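Local coordinates for SusD homolog (PDB 3IHV), which probably binds glycans at the outer membrane of Bacteroides thetaiotaomicron, as a homolog of the starch-binding lipoprotein SusD, at residues L24-Y28 against D190-S194. Numbering follows the deposited sequence.
With EDO (1,2-ethanediol), chain N.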
loop_
_atom_site.group_PDB
_atom_site.type_symbol
_atom_site.label_atom_id
_atom_site.label_comp_id
_atom_site.label_asym_id
_atom_site.label_seq_id
_atom_site.Cartn_x
_atom_site.Cartn_y
_atom_site.Cartn_z
ATOM N N LEU A 24 5.133 -0.948 22.708
ATOM C CA LEU A 24 4.204 -0.705 21.592
ATOM C C LEU A 24 4.924 -0.226 20.337
ATOM O O LEU A 24 4.639 -0.657 19.236
ATOM C CB LEU A 24 3.148 0.348 21.970
ATOM C CG LEU A 24 2.222 0.806 20.858
ATOM C CD1 LEU A 24 1.311 -0.308 20.414
ATOM C CD2 LEU A 24 1.414 2.034 21.340
ATOM N N LEU A 25 5.869 0.683 20.498
ATOM C CA LEU A 25 6.633 1.175 19.376
ATOM C C LEU A 25 7.412 0.044 18.688
ATOM O O LEU A 25 7.649 0.116 17.489
ATOM C CB LEU A 25 7.538 2.342 19.805
ATOM C CG LEU A 25 6.781 3.662 20.116
ATOM C CD1 LEU A 25 7.803 4.730 20.528
ATOM C CD2 LEU A 25 5.950 4.161 19.008
ATOM N N GLY A 26 7.779 -0.996 19.432
ATOM C CA GLY A 26 8.410 -2.169 18.839
ATOM C C GLY A 26 7.477 -2.963 17.923
ATOM O O GLY A 26 7.927 -3.632 16.962
ATOM N N VAL A 27 6.168 -2.922 18.201
ATOM C CA VAL A 27 5.200 -3.543 17.321
ATOM C C VAL A 27 5.166 -2.750 16.004
ATOM O O VAL A 27 5.213 -3.324 14.902
ATOM C CB VAL A 27 3.766 -3.621 17.945
ATOM C CG1 VAL A 27 2.829 -4.450 17.019
ATOM C CG2 VAL A 27 3.829 -4.241 19.372
ATOM N N TYR A 28 5.052 -1.432 16.116
ATOM C CA TYR A 28 5.120 -0.586 14.944
ATOM C C TYR A 28 6.384 -0.773 14.113
ATOM O O TYR A 28 6.321 -0.714 12.884
ATOM C CB TYR A 28 5.070 0.873 15.325
ATOM C CG TYR A 28 3.677 1.416 15.633
ATOM C CD1 TYR A 28 2.859 1.851 14.613
ATOM C CD2 TYR A 28 3.225 1.525 16.942
ATOM C CE1 TYR A 28 1.606 2.378 14.861
ATOM C CE2 TYR A 28 1.967 2.027 17.215
ATOM C CZ TYR A 28 1.172 2.498 16.169
ATOM O OH TYR A 28 -0.082 3.032 16.367
ATOM N N ASP A 190 1.796 11.188 15.655
ATOM C CA ASP A 190 2.353 11.171 14.302
ATOM C C ASP A 190 2.666 9.718 13.914
ATOM O O ASP A 190 3.343 9.011 14.651
ATOM C CB ASP A 190 3.697 11.928 14.208
ATOM C CG ASP A 190 3.611 13.389 14.604
ATOM O OD1 ASP A 190 2.743 13.773 15.392
ATOM O OD2 ASP A 190 4.454 14.170 14.129
ATOM N N TYR A 191 2.114 9.284 12.789
ATOM C CA TYR A 191 2.354 7.957 12.196
ATOM C C TYR A 191 1.903 6.808 13.076
ATOM O O TYR A 191 2.376 5.679 12.923
ATOM C CB TYR A 191 3.834 7.771 11.817
ATOM C CG TYR A 191 4.413 8.885 10.963
ATOM C CD1 TYR A 191 4.119 8.989 9.621
ATOM C CD2 TYR A 191 5.293 9.832 11.517
ATOM C CE1 TYR A 191 4.665 10.008 8.830
ATOM C CE2 TYR A 191 5.819 10.843 10.743
ATOM C CZ TYR A 191 5.504 10.925 9.410
ATOM O OH TYR A 191 6.022 11.928 8.635
ATOM N N ARG A 192 1.016 7.107 14.032
ATOM C CA ARG A 192 0.424 6.110 14.871
ATOM C C ARG A 192 -1.084 6.056 14.590
ATOM O O ARG A 192 -1.700 7.017 14.069
ATOM C CB ARG A 192 0.697 6.409 16.335
ATOM C CG ARG A 192 2.155 6.153 16.664
ATOM C CD ARG A 192 2.565 6.622 17.933
ATOM N NE ARG A 192 1.810 6.044 19.021
ATOM C CZ ARG A 192 1.984 6.414 20.276
ATOM N NH1 ARG A 192 2.926 7.299 20.589
ATOM N NH2 ARG A 192 1.217 5.896 21.230
ATOM N N PHE A 193 -1.666 4.912 14.872
ATOM C CA PHE A 193 -3.092 4.735 14.704
ATOM C C PHE A 193 -3.928 5.686 15.578
ATOM O O PHE A 193 -3.708 5.825 16.792
ATOM C CB PHE A 193 -3.526 3.298 15.055
ATOM C CG PHE A 193 -3.524 2.362 13.874
ATOM C CD1 PHE A 193 -4.582 2.378 12.980
ATOM C CD2 PHE A 193 -2.488 1.477 13.664
ATOM C CE1 PHE A 193 -4.608 1.541 11.876
ATOM C CE2 PHE A 193 -2.511 0.625 12.546
ATOM C CZ PHE A 193 -3.578 0.656 11.670
ATOM N N SER A 194 -4.930 6.258 14.933
ATOM C CA SER A 194 -5.970 7.062 15.542
ATOM C C SER A 194 -7.279 6.576 14.924
ATOM O O SER A 194 -7.259 5.768 14.002
ATOM C CB SER A 194 -5.771 8.535 15.314
ATOM O OG SER A 194 -4.669 9.003 16.101
HETATM C C1 EDO N . 0.809 2.852 11.305
HETATM O O1 EDO N . 0.309 4.084 11.865
HETATM C C2 EDO N . 1.924 3.132 10.285
HETATM O O2 EDO N . 2.984 3.967 10.774
#
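Y191 begins the contact with its backbone, since its ring leads away from helix 17-29. Its carbonyl oxygen lies near Y28, with Y191 O 3.9 Å from Y28 CE1. The same carbonyl accepts a hydrogen bond from the ethanediol, 2.8 Å from EDO O1 to Y191 O. This molecule, probably from the crystallisation liquor, sits at the edge of the Y28 ring and is also hydrogen-bonded to the backbone O of E262. R192 follows and covers Y28. Its CG lies over one ring face, 4.3 Å from the centroid of Y28 and 28° off the normal, a CH-pi contact. The arginine side chain then runs along the helix. R192 CD reaches to 4.3 Å from L25 CD2, and R192 NH2 to 3.9 Å from L24 CD2. L24, L25 and Y28 are spaced so that they share one side of the helix, and the arginine spans them. The guanidinium ends in a salt bridge with E119 of helix 107-135.

Both segments belong to the largely helical N-terminal part of the SusD fold, which is related to TPR repeats. Here the loop between helices 159-176 and 195-210 closes against helix 17-29.

At F193 the backbone makes the direct polar link. F193 N donates to Y28 OH at 2.9 Å, with a nearly straight angle of 161°. The phenol oxygen is also hydrogen-bonded to E119, so one glutamate serves both Y28 and R192. The F193 ring turns its edge to Y28 OH, and F193 CD2 comes to 4.4 Å from Y28 CE1.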